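Long-range contacts in HpuA (Kingella denitrificans ATCC 33394, PDB 5EC6), which binds haemoglobin as an outer-membrane lipoprotein receptor, probably as a step in acquiring haem iron: residues I16-A21 with P106-D111; D36-F42 with S261-K267; T172-E178 with T303-A309. All coordinates share one frame. Numbering follows the deposited sequence.

How the contacts relate
Starting at the N terminus, 16-21 comes first and 36-42 second; 106-111 then closes contact 1, 172-178 opens contact 3, 261-267 closes contact 2 and 303-309 closes contact 3. Contact 2 therefore crosses both others, whereas contacts 1 and 3 run in series and lie on opposite sides of the chain's centre, about 36 Å apart between centres. Contact 1 binds the N-terminal loop to the end of strand 104-109. Contact 2 packs strand 40-43 against barrel strand 256-265, and contact 3 joins the first and last barrel strands. Contacts 2 and 3 touch, Leu-264 CD2 lying 3.6 Å from Tyr-177 OH.

Contact 1: I16-A21 with P106-D111; sequences IPVLRA and PMQPLD
Residues 16-21 run as an extended loop, every psi between 123° and 158°, alongside 106-111, the two end-to-end directions lying 40° apart. In register, Val-18 faces Pro-109, Leu-19 faces Leu-110 (CA-CA 4.6 Å) and Arg-20 faces Asp-111. Leu-19 spans Leu-110 with both of its main-chain polar atoms: Leu-19 N donates to Pro-109 O at 2.8 Å, and Leu-19 O accepts from Asp-111 N at 2.9 Å. This is the bonding of a parallel beta bridge, here a single one, laying the N-terminal loop beside the end of strand 104-109 at the protein surface. The neighbouring positions are satisfied by side chains. Pro-109 has no N-H to offer Pro-17 O, which instead accepts from Gln-108 NE2 (2.9 Å, 169°), the glutamine extended with chi1 and chi2 both t. Beyond the bridge Asp-111 leaves the extended conformation (phi/psi -47/-37) and adopts chi1 p, so that its OD2 takes Ala-21 N at 2.9 Å while its OD1 is hydrogen-bonded to Tyr-81 OH. Apolar contacts pad the pairing: Ile-16 CD1 is 3.9 Å from Pro-106 CB, Ile-16 CG2 is 4.0 Å from Pro-109 CD, and Leu-19 CB is 3.8 Å from Leu-110 CD2. Leu-19, Ala-21 and Leu-110 all also touch Tyr-81 of strand 80-81.

Contact 2: D36-F42 with S261-K267; sequences DREQRTF and SGGLFAK
This is side-chain packing between non-paired strands: 40-42, near the N terminus, lies across 261-265 of the barrel strand 256-265. The N-to-C directions differ by 145°, but the axes come no closer than 7.4 Å, too far apart for a backbone ladder. Phe-42 (chi1 m, chi2 -84°) points toward the barrel strand and lies flat on Gly-262, whose CA is 3.5 Å from the ring centroid and only 7° off the ring normal, a CH-pi contact. The edge of that ring meets Phe-265, CE2 of Phe-42 being 3.8 Å from CZ of Phe-265. Gly-263 has no room for a side chain, since an ideal CB would clash with Arg-40 NH1 at 3.0 Å. Arg-40 (chi1 and chi2 t, chi3 m) also reaches toward this strand; its NH1 makes a weak bond of 2.5 Å to a water that donates to Leu-264 O at 2.9 Å, and its NH2 binds Asn-245 OD1. Farther along, Lys-267 NZ donates to Asp-36 O at 2.8 Å and makes a salt bridge to Asp-36 OD1 at 3.5 Å, weak as a hydrogen bond. Strand 40-43 is itself paired with 148-154, through Arg-40 with Gly-154 and Phe-42 with Ala-152, while 256-265 sits between 246-253 and 283-289, and Leu-264 turns away from the contact to pack on Ile-284.

Contact 3: T172-E178 with T303-A309; sequences TGKATYE and TRREYNA
Strands 174-185 and 298-308 pair antiparallel here and close the barrel: their partners 208-215 and 283-289 are linked round the other side through 220-225, 235-243, 246-253 and 256-265. The short axes come within 4.3 Å at 135°, a strongly twisted pairing. Thr-172 begins it, its OG1 donating to Ala-309 O at 2.8 Å. At phi/psi 84/-154 Gly-173 holds a conformation that calls for glycine, and its CA lies 3.3 Å from Asn-308 O. Lys-174 and Asn-308 form a hydrogen-bonded pair, Lys-174 N to Asn-308 O at 3.0 Å and Asn-308 N to Lys-174 O at 2.9 Å; Lys-174 NZ turns off to Ser-317 O and Asp-315. Ala-175 opposes Tyr-307 in a non-hydrogen-bonded pair, CB to CB 3.9 Å. At Thr-176 the register slips by one in a classic beta bulge: Thr-176 N donates to Glu-306 O at 2.9 Å, while Thr-176 O accepts from Arg-305 N at 2.8 Å and weakly from Glu-306 N at 3.3 Å. Arg-305, at psi -34°, breaks the extended run. Tyr-177 (chi1 m) then faces Arg-304, whose CG lies over its ring; a water joins Tyr-177 OH and Arg-304 NH1, 2.9 Å from each, and the hydroxyl also binds Gly-281 O, while the Arg-304 guanidinium has its strongest polar partner in Pro-279. Glu-178 and Thr-303 form the next hydrogen-bonded pair: Glu-178 N to Thr-303 O is 2.8 Å and Thr-303 N to Glu-178 O 3.0 Å. The Glu-178 carboxylate divides, OE2 bonding Tyr-194 OH while Glu-178 OE1 makes a long salt bridge of 3.8 Å to Arg-305 NE.

Contact 1: I16-A21 with P106-D111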
loop_
_atom_site.group_PDB
_atom_site.type_symbol
_atom_site.label_atom_id
_atom_site.label_comp_id
_atom_site.label_asym_id
_atom_site.label_seq_id
_atom_site.Cartn_x
_atom_site.Cartn_y
_atom_site.Cartn_z
ATOM N N ILE A 16 0.071 18.226 16.595
ATOM C CA ILE A 16 0.588 16.888 16.298
ATOM C C ILE A 16 1.998 16.795 16.863
ATOM O O ILE A 16 2.799 17.664 16.631
ATOM C CB ILE A 16 0.540 16.587 14.788
ATOM C CG1 ILE A 16 -0.914 16.716 14.288
ATOM C CG2 ILE A 16 1.048 15.170 14.505
ATOM C CD1 ILE A 16 -1.074 17.016 12.809
ATOM N N PRO A 17 2.301 15.744 17.618
ATOM C CA PRO A 17 3.629 15.600 18.171
ATOM C C PRO A 17 4.702 15.282 17.136
ATOM O O PRO A 17 4.393 14.755 16.064
ATOM C CB PRO A 17 3.490 14.447 19.152
ATOM C CG PRO A 17 2.249 13.742 18.782
ATOM C CD PRO A 17 1.363 14.734 18.127
ATOM N N VAL A 18 5.952 15.590 17.476
ATOM C CA VAL A 18 7.070 15.361 16.598
ATOM C C VAL A 18 7.457 13.913 16.775
ATOM O O VAL A 18 7.620 13.439 17.899
ATOM C CB VAL A 18 8.253 16.317 16.909
ATOM C CG1 VAL A 18 9.505 15.924 16.127
ATOM C CG2 VAL A 18 7.837 17.734 16.575
ATOM N N LEU A 19 7.616 13.178 15.658
ATOM C CA LEU A 19 7.961 11.786 15.760
ATOM C C LEU A 19 9.479 11.584 15.806
ATOM O O LEU A 19 10.208 12.009 14.906
ATOM C CB LEU A 19 7.366 11.034 14.561
ATOM C CG LEU A 19 7.536 9.508 14.563
ATOM C CD1 LEU A 19 6.789 8.847 15.700
ATOM C CD2 LEU A 19 7.119 8.926 13.218
ATOM N N ARG A 20 9.952 10.929 16.857
ATOM C CA ARG A 20 11.345 10.581 16.971
ATOM C C ARG A 20 11.711 9.251 16.323
ATOM O O ARG A 20 10.984 8.252 16.455
ATOM C CB ARG A 20 11.783 10.576 18.449
ATOM C CG ARG A 20 11.695 11.969 19.087
ATOM C CD ARG A 20 12.152 11.980 20.561
ATOM N NE ARG A 20 11.578 10.865 21.313
ATOM C CZ ARG A 20 10.318 10.781 21.763
ATOM N NH1 ARG A 20 9.442 11.768 21.602
ATOM N NH2 ARG A 20 9.931 9.689 22.410
ATOM N N ALA A 21 12.885 9.237 15.730
ATOM C CA ALA A 21 13.404 8.031 15.095
ATOM C C ALA A 21 13.605 6.912 16.083
ATOM O O ALA A 21 13.961 7.135 17.263
ATOM C CB ALA A 21 14.682 8.311 14.390
ATOM N N PRO A 106 -2.988 16.029 7.203
ATOM C CA PRO A 106 -1.697 16.504 7.678
ATOM C C PRO A 106 -0.661 15.365 7.802
ATOM O O PRO A 106 -1.020 14.262 8.179
ATOM C CB PRO A 106 -2.052 17.052 9.085
ATOM C CG PRO A 106 -3.168 16.194 9.554
ATOM C CD PRO A 106 -3.981 15.907 8.293
ATOM N N MET A 107 0.593 15.637 7.487
ATOM C CA MET A 107 1.671 14.692 7.695
ATOM C C MET A 107 2.294 14.943 9.057
ATOM O O MET A 107 2.304 16.092 9.540
ATOM C CB MET A 107 2.716 14.868 6.613
ATOM C CG MET A 107 2.142 14.701 5.201
ATOM S SD MET A 107 3.362 14.871 3.873
ATOM C CE MET A 107 4.349 13.410 4.037
ATOM N N GLN A 108 2.799 13.908 9.680
ATOM C CA GLN A 108 3.410 14.078 11.000
ATOM C C GLN A 108 4.789 14.638 10.873
ATOM O O GLN A 108 5.633 14.111 10.143
ATOM C CB GLN A 108 3.442 12.771 11.765
ATOM C CG GLN A 108 3.962 12.964 13.217
ATOM C CD GLN A 108 3.888 11.740 14.092
ATOM O OE1 GLN A 108 3.751 10.608 13.639
ATOM N NE2 GLN A 108 4.007 11.955 15.413
ATOM N N PRO A 109 5.106 15.738 11.632
ATOM C CA PRO A 109 6.498 16.171 11.623
ATOM C C PRO A 109 7.457 15.226 12.310
ATOM O O PRO A 109 7.086 14.559 13.259
ATOM C CB PRO A 109 6.450 17.509 12.399
ATOM C CG PRO A 109 5.320 17.338 13.292
ATOM C CD PRO A 109 4.283 16.505 12.568
ATOM N N LEU A 110 8.686 15.176 11.818
ATOM C CA LEU A 110 9.720 14.265 12.294
ATOM C C LEU A 110 10.851 15.016 13.001
ATOM O O LEU A 110 11.116 16.173 12.708
ATOM C CB LEU A 110 10.358 13.490 11.137
ATOM C CG LEU A 110 9.336 12.772 10.221
ATOM C CD1 LEU A 110 10.072 12.102 9.079
ATOM C CD2 LEU A 110 8.503 11.773 11.029
ATOM N N ASP A 111 11.559 14.294 13.842
ATOM C CA ASP A 111 12.779 14.827 14.486
ATOM C C ASP A 111 13.758 15.538 13.545
ATOM O O ASP A 111 14.337 16.553 13.935
ATOM C CB ASP A 111 13.481 13.762 15.326
ATOM C CG ASP A 111 13.835 12.492 14.556
ATOM O OD1 ASP A 111 13.549 12.395 13.346
ATOM O OD2 ASP A 111 14.420 11.601 15.202
#

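Contact 2: D36-F42 with S261-K267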
loop_
_atom_site.group_PDB
_atom_site.type_symbol
_atom_site.label_atom_id
_atom_site.label_comp_id
_atom_site.label_asym_id
_atom_site.label_seq_id
_atom_site.Cartn_x
_atom_site.Cartn_y
_atom_site.Cartn_z
ATOM N N ASP A 36 11.297 -15.690 5.427
ATOM C CA ASP A 36 9.884 -15.576 5.635
ATOM C C ASP A 36 9.409 -14.112 5.779
ATOM O O ASP A 36 8.222 -13.815 5.551
ATOM C CB ASP A 36 9.556 -16.351 6.927
ATOM C CG ASP A 36 8.118 -16.215 7.347
ATOM O OD1 ASP A 36 7.253 -16.781 6.644
ATOM O OD2 ASP A 36 7.843 -15.546 8.378
ATOM N N ARG A 37 10.294 -13.237 6.240
ATOM C CA ARG A 37 9.885 -11.866 6.572
ATOM C C ARG A 37 10.427 -10.862 5.581
ATOM O O ARG A 37 10.220 -9.674 5.781
ATOM C CB ARG A 37 10.314 -11.458 7.993
ATOM C CG ARG A 37 9.511 -12.177 9.090
ATOM C CD ARG A 37 8.164 -11.567 9.359
ATOM N NE ARG A 37 8.276 -10.275 10.012
ATOM C CZ ARG A 37 7.293 -9.372 10.050
ATOM N NH1 ARG A 37 6.122 -9.559 9.422
ATOM N NH2 ARG A 37 7.514 -8.255 10.663
ATOM N N GLU A 38 11.092 -11.316 4.508
ATOM C CA GLU A 38 11.651 -10.410 3.517
ATOM C C GLU A 38 10.584 -9.503 2.901
ATOM O O GLU A 38 9.472 -9.934 2.593
ATOM C CB GLU A 38 12.339 -11.177 2.394
ATOM C CG GLU A 38 13.628 -11.873 2.831
ATOM C CD GLU A 38 14.266 -12.703 1.728
ATOM O OE1 GLU A 38 13.600 -12.915 0.670
ATOM O OE2 GLU A 38 15.425 -13.127 1.942
ATOM N N GLN A 39 10.931 -8.232 2.803
ATOM C CA GLN A 39 9.987 -7.215 2.317
ATOM C C GLN A 39 10.505 -6.720 0.954
ATOM O O GLN A 39 11.687 -6.786 0.674
ATOM C CB GLN A 39 9.896 -6.044 3.295
ATOM C CG GLN A 39 9.441 -6.435 4.694
ATOM C CD GLN A 39 8.013 -6.897 4.698
ATOM O OE1 GLN A 39 7.117 -6.146 4.378
ATOM N NE2 GLN A 39 7.812 -8.158 4.980
ATOM N N ARG A 40 9.603 -6.134 0.190
ATOM C CA ARG A 40 9.964 -5.433 -1.045
ATOM C C ARG A 40 9.300 -4.055 -1.019
ATOM O O ARG A 40 8.109 -3.947 -0.666
ATOM C CB ARG A 40 9.396 -6.208 -2.243
ATOM C CG ARG A 40 9.581 -5.513 -3.590
ATOM C CD ARG A 40 8.695 -6.157 -4.641
ATOM N NE ARG A 40 9.123 -7.482 -5.037
ATOM C CZ ARG A 40 8.346 -8.315 -5.742
ATOM N NH1 ARG A 40 7.072 -7.987 -6.077
ATOM N NH2 ARG A 40 8.840 -9.486 -6.085
ATOM N N THR A 41 10.037 -3.011 -1.426
ATOM C CA THR A 41 9.473 -1.662 -1.516
ATOM C C THR A 41 9.666 -1.045 -2.905
ATOM O O THR A 41 10.770 -1.120 -3.475
ATOM C CB THR A 41 10.120 -0.696 -0.513
ATOM O OG1 THR A 41 9.981 -1.279 0.819
ATOM C CG2 THR A 41 9.437 0.645 -0.523
ATOM N N PHE A 42 8.586 -0.422 -3.394
ATOM C CA PHE A 42 8.674 0.523 -4.491
ATOM C C PHE A 42 8.686 1.923 -3.940
ATOM O O PHE A 42 7.756 2.310 -3.204
ATOM C CB PHE A 42 7.474 0.291 -5.372
ATOM C CG PHE A 42 7.368 -1.117 -5.868
ATOM C CD1 PHE A 42 8.070 -1.526 -7.019
ATOM C CD2 PHE A 42 6.617 -2.055 -5.180
ATOM C CE1 PHE A 42 8.018 -2.816 -7.453
ATOM C CE2 PHE A 42 6.561 -3.359 -5.646
ATOM C CZ PHE A 42 7.277 -3.731 -6.771
ATOM N N SER A 261 5.429 1.426 -11.401
ATOM C CA SER A 261 6.207 0.308 -10.896
ATOM C C SER A 261 5.508 -0.203 -9.660
ATOM O O SER A 261 5.236 0.562 -8.750
ATOM C CB SER A 261 7.610 0.774 -10.508
ATOM O OG SER A 261 8.377 -0.356 -10.178
ATOM N N GLY A 262 5.213 -1.489 -9.630
ATOM C CA GLY A 262 4.543 -2.028 -8.471
ATOM C C GLY A 262 4.497 -3.532 -8.430
ATOM O O GLY A 262 5.185 -4.191 -9.191
ATOM N N GLY A 263 3.712 -4.052 -7.511
ATOM C CA GLY A 263 3.628 -5.490 -7.340
ATOM C C GLY A 263 2.463 -5.953 -6.580
ATOM O O GLY A 263 1.642 -5.158 -6.053
ATOM N N LEU A 264 2.321 -7.272 -6.552
ATOM C CA LEU A 264 1.291 -7.924 -5.763
ATOM C C LEU A 264 1.897 -8.353 -4.432
ATOM O O LEU A 264 3.062 -8.815 -4.412
ATOM C CB LEU A 264 0.767 -9.134 -6.508
ATOM C CG LEU A 264 0.199 -8.830 -7.925
ATOM C CD1 LEU A 264 -0.259 -10.092 -8.616
ATOM C CD2 LEU A 264 -1.001 -7.899 -7.762
ATOM N N PHE A 265 1.108 -8.164 -3.395
ATOM C CA PHE A 265 1.502 -8.419 -2.015
ATOM C C PHE A 265 0.533 -9.417 -1.368
ATOM O O PHE A 265 -0.589 -9.616 -1.819
ATOM C CB PHE A 265 1.527 -7.112 -1.231
ATOM C CG PHE A 265 2.582 -6.126 -1.684
ATOM C CD1 PHE A 265 3.906 -6.216 -1.267
ATOM C CD2 PHE A 265 2.245 -5.127 -2.569
ATOM C CE1 PHE A 265 4.853 -5.290 -1.661
ATOM C CE2 PHE A 265 3.187 -4.198 -2.995
ATOM C CZ PHE A 265 4.508 -4.286 -2.562
ATOM N N ALA A 266 0.978 -9.928 -0.216
ATOM C CA ALA A 266 0.260 -10.882 0.667
ATOM C C ALA A 266 0.444 -12.331 0.272
ATOM O O ALA A 266 0.253 -12.730 -0.915
ATOM C CB ALA A 266 -1.203 -10.557 0.834
ATOM N N LYS A 267 0.836 -13.132 1.275
ATOM C CA LYS A 267 0.893 -14.575 1.067
ATOM C C LYS A 267 -0.502 -15.128 0.864
ATOM O O LYS A 267 -1.497 -14.528 1.239
ATOM C CB LYS A 267 1.560 -15.269 2.271
ATOM C CG LYS A 267 3.019 -14.938 2.304
ATOM C CD LYS A 267 3.697 -15.391 3.583
ATOM C CE LYS A 267 5.159 -14.968 3.543
ATOM N NZ LYS A 267 5.532 -14.379 4.851
HETATM O O HOH W 1 5.285 -7.017 -4.567
#

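Contact 3: T172-E178 with T303-A309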
loop_
_atom_site.group_PDB
_atom_site.type_symbol
_atom_site.label_atom_id
_atom_site.label_comp_id
_atom_site.label_asym_id
_atom_site.label_seq_id
_atom_site.Cartn_x
_atom_site.Cartn_y
_atom_site.Cartn_z
ATOM N N THR A 172 -3.567 -17.586 -13.846
ATOM C CA THR A 172 -4.683 -17.468 -14.812
ATOM C C THR A 172 -5.805 -16.571 -14.303
ATOM O O THR A 172 -5.945 -16.336 -13.101
ATOM C CB THR A 172 -5.296 -18.852 -15.156
ATOM O OG1 THR A 172 -5.937 -19.422 -13.992
ATOM C CG2 THR A 172 -4.207 -19.817 -15.665
ATOM N N GLY A 173 -6.640 -16.099 -15.206
ATOM C CA GLY A 173 -7.847 -15.403 -14.833
ATOM C C GLY A 173 -7.612 -13.926 -14.545
ATOM O O GLY A 173 -6.726 -13.335 -15.073
ATOM N N LYS A 174 -8.489 -13.375 -13.728
ATOM C CA LYS A 174 -8.516 -11.937 -13.495
ATOM C C LYS A 174 -8.743 -11.676 -12.004
ATOM O O LYS A 174 -9.341 -12.474 -11.299
ATOM C CB LYS A 174 -9.588 -11.242 -14.340
ATOM C CG LYS A 174 -9.175 -11.091 -15.799
ATOM C CD LYS A 174 -10.271 -10.501 -16.687
ATOM C CE LYS A 174 -10.544 -9.029 -16.379
ATOM N NZ LYS A 174 -11.513 -8.380 -17.317
ATOM N N ALA A 175 -8.269 -10.516 -11.566
ATOM C CA ALA A 175 -8.577 -10.020 -10.211
ATOM C C ALA A 175 -8.721 -8.512 -10.236
ATOM O O ALA A 175 -8.025 -7.834 -10.988
ATOM C CB ALA A 175 -7.424 -10.345 -9.293
ATOM N N THR A 176 -9.643 -8.026 -9.425
ATOM C CA THR A 176 -9.918 -6.604 -9.292
ATOM C C THR A 176 -9.635 -6.153 -7.864
ATOM O O THR A 176 -10.062 -6.773 -6.883
ATOM C CB THR A 176 -11.385 -6.349 -9.688
ATOM O OG1 THR A 176 -11.544 -6.689 -11.077
ATOM C CG2 THR A 176 -11.787 -4.940 -9.505
ATOM N N TYR A 177 -8.953 -5.013 -7.782
ATOM C CA TYR A 177 -8.451 -4.437 -6.536
ATOM C C TYR A 177 -9.096 -3.056 -6.333
ATOM O O TYR A 177 -9.323 -2.313 -7.285
ATOM C CB TYR A 177 -6.926 -4.309 -6.568
ATOM C CG TYR A 177 -6.186 -5.622 -6.692
ATOM C CD1 TYR A 177 -6.034 -6.243 -7.946
ATOM C CD2 TYR A 177 -5.650 -6.248 -5.579
ATOM C CE1 TYR A 177 -5.425 -7.468 -8.064
ATOM C CE2 TYR A 177 -5.008 -7.447 -5.679
ATOM C CZ TYR A 177 -4.900 -8.087 -6.908
ATOM O OH TYR A 177 -4.249 -9.298 -7.034
ATOM N N GLU A 178 -9.360 -2.746 -5.072
ATOM C CA GLU A 178 -9.969 -1.495 -4.645
ATOM C C GLU A 178 -8.824 -0.763 -3.970
ATOM O O GLU A 178 -8.312 -1.255 -2.972
ATOM C CB GLU A 178 -11.109 -1.809 -3.667
ATOM C CG GLU A 178 -11.921 -0.598 -3.198
ATOM C CD GLU A 178 -13.274 -1.009 -2.624
ATOM O OE1 GLU A 178 -13.872 -2.046 -3.069
ATOM O OE2 GLU A 178 -13.755 -0.308 -1.679
ATOM N N THR A 303 -6.675 -3.524 -1.789
ATOM C CA THR A 303 -7.060 -4.885 -1.462
ATOM C C THR A 303 -7.820 -5.509 -2.621
ATOM O O THR A 303 -8.539 -4.835 -3.364
ATOM C CB THR A 303 -7.942 -4.916 -0.157
ATOM O OG1 THR A 303 -9.109 -4.093 -0.326
ATOM C CG2 THR A 303 -7.118 -4.479 1.037
ATOM N N ARG A 304 -7.723 -6.825 -2.711
ATOM C CA ARG A 304 -8.407 -7.614 -3.731
ATOM C C ARG A 304 -9.891 -7.719 -3.392
ATOM O O ARG A 304 -10.269 -8.331 -2.394
ATOM C CB ARG A 304 -7.788 -9.009 -3.797
ATOM C CG ARG A 304 -8.264 -9.856 -4.972
ATOM C CD ARG A 304 -7.335 -11.021 -5.235
ATOM N NE ARG A 304 -7.277 -11.871 -4.038
ATOM C CZ ARG A 304 -6.326 -12.770 -3.829
ATOM N NH1 ARG A 304 -5.419 -13.000 -4.719
ATOM N NH2 ARG A 304 -6.369 -13.488 -2.704
ATOM N N ARG A 305 -10.737 -7.156 -4.229
ATOM C CA ARG A 305 -12.178 -7.173 -4.012
ATOM C C ARG A 305 -12.782 -8.466 -4.549
ATOM O O ARG A 305 -13.750 -8.994 -3.994
ATOM C CB ARG A 305 -12.796 -5.931 -4.687
ATOM C CG ARG A 305 -14.287 -5.755 -4.476
ATOM C CD ARG A 305 -14.849 -4.584 -5.279
ATOM N NE ARG A 305 -16.255 -4.350 -4.903
ATOM C CZ ARG A 305 -17.291 -5.077 -5.336
ATOM N NH1 ARG A 305 -17.118 -6.071 -6.203
ATOM N NH2 ARG A 305 -18.517 -4.821 -4.885
ATOM N N GLU A 306 -12.220 -8.985 -5.637
ATOM C CA GLU A 306 -12.815 -10.125 -6.331
ATOM C C GLU A 306 -11.732 -10.756 -7.166
ATOM O O GLU A 306 -10.855 -10.059 -7.726
ATOM C CB GLU A 306 -13.973 -9.682 -7.197
ATOM C CG GLU A 306 -14.701 -10.830 -7.853
ATOM C CD GLU A 306 -15.950 -10.427 -8.612
ATOM O OE1 GLU A 306 -16.398 -9.248 -8.566
ATOM O OE2 GLU A 306 -16.530 -11.348 -9.272
ATOM N N TYR A 307 -11.819 -12.069 -7.309
ATOM C CA TYR A 307 -10.946 -12.739 -8.269
ATOM C C TYR A 307 -11.612 -13.962 -8.819
ATOM O O TYR A 307 -12.541 -14.535 -8.209
ATOM C CB TYR A 307 -9.582 -13.103 -7.644
ATOM C CG TYR A 307 -9.646 -14.178 -6.590
ATOM C CD1 TYR A 307 -9.920 -13.852 -5.249
ATOM C CD2 TYR A 307 -9.481 -15.504 -6.919
ATOM C CE1 TYR A 307 -10.011 -14.849 -4.272
ATOM C CE2 TYR A 307 -9.560 -16.483 -5.966
ATOM C CZ TYR A 307 -9.819 -16.167 -4.651
ATOM O OH TYR A 307 -9.890 -17.169 -3.695
ATOM N N ASN A 308 -11.193 -14.336 -10.037
ATOM C CA ASN A 308 -11.702 -15.535 -10.696
ATOM C C ASN A 308 -10.588 -16.123 -11.540
ATOM O O ASN A 308 -10.250 -15.593 -12.596
ATOM C CB ASN A 308 -12.903 -15.188 -11.579
ATOM C CG ASN A 308 -13.483 -16.416 -12.249
ATOM O OD1 ASN A 308 -13.063 -17.530 -11.978
ATOM N ND2 ASN A 308 -14.449 -16.202 -13.108
ATOM N N ALA A 309 -10.013 -17.218 -11.070
ATOM C CA ALA A 309 -8.954 -17.854 -11.802
ATOM C C ALA A 309 -9.412 -18.451 -13.140
ATOM O O ALA A 309 -8.599 -18.654 -14.037
ATOM C CB ALA A 309 -8.357 -18.965 -10.955
HETATM O O HOH W 2 -4.959 -12.075 -7.456
#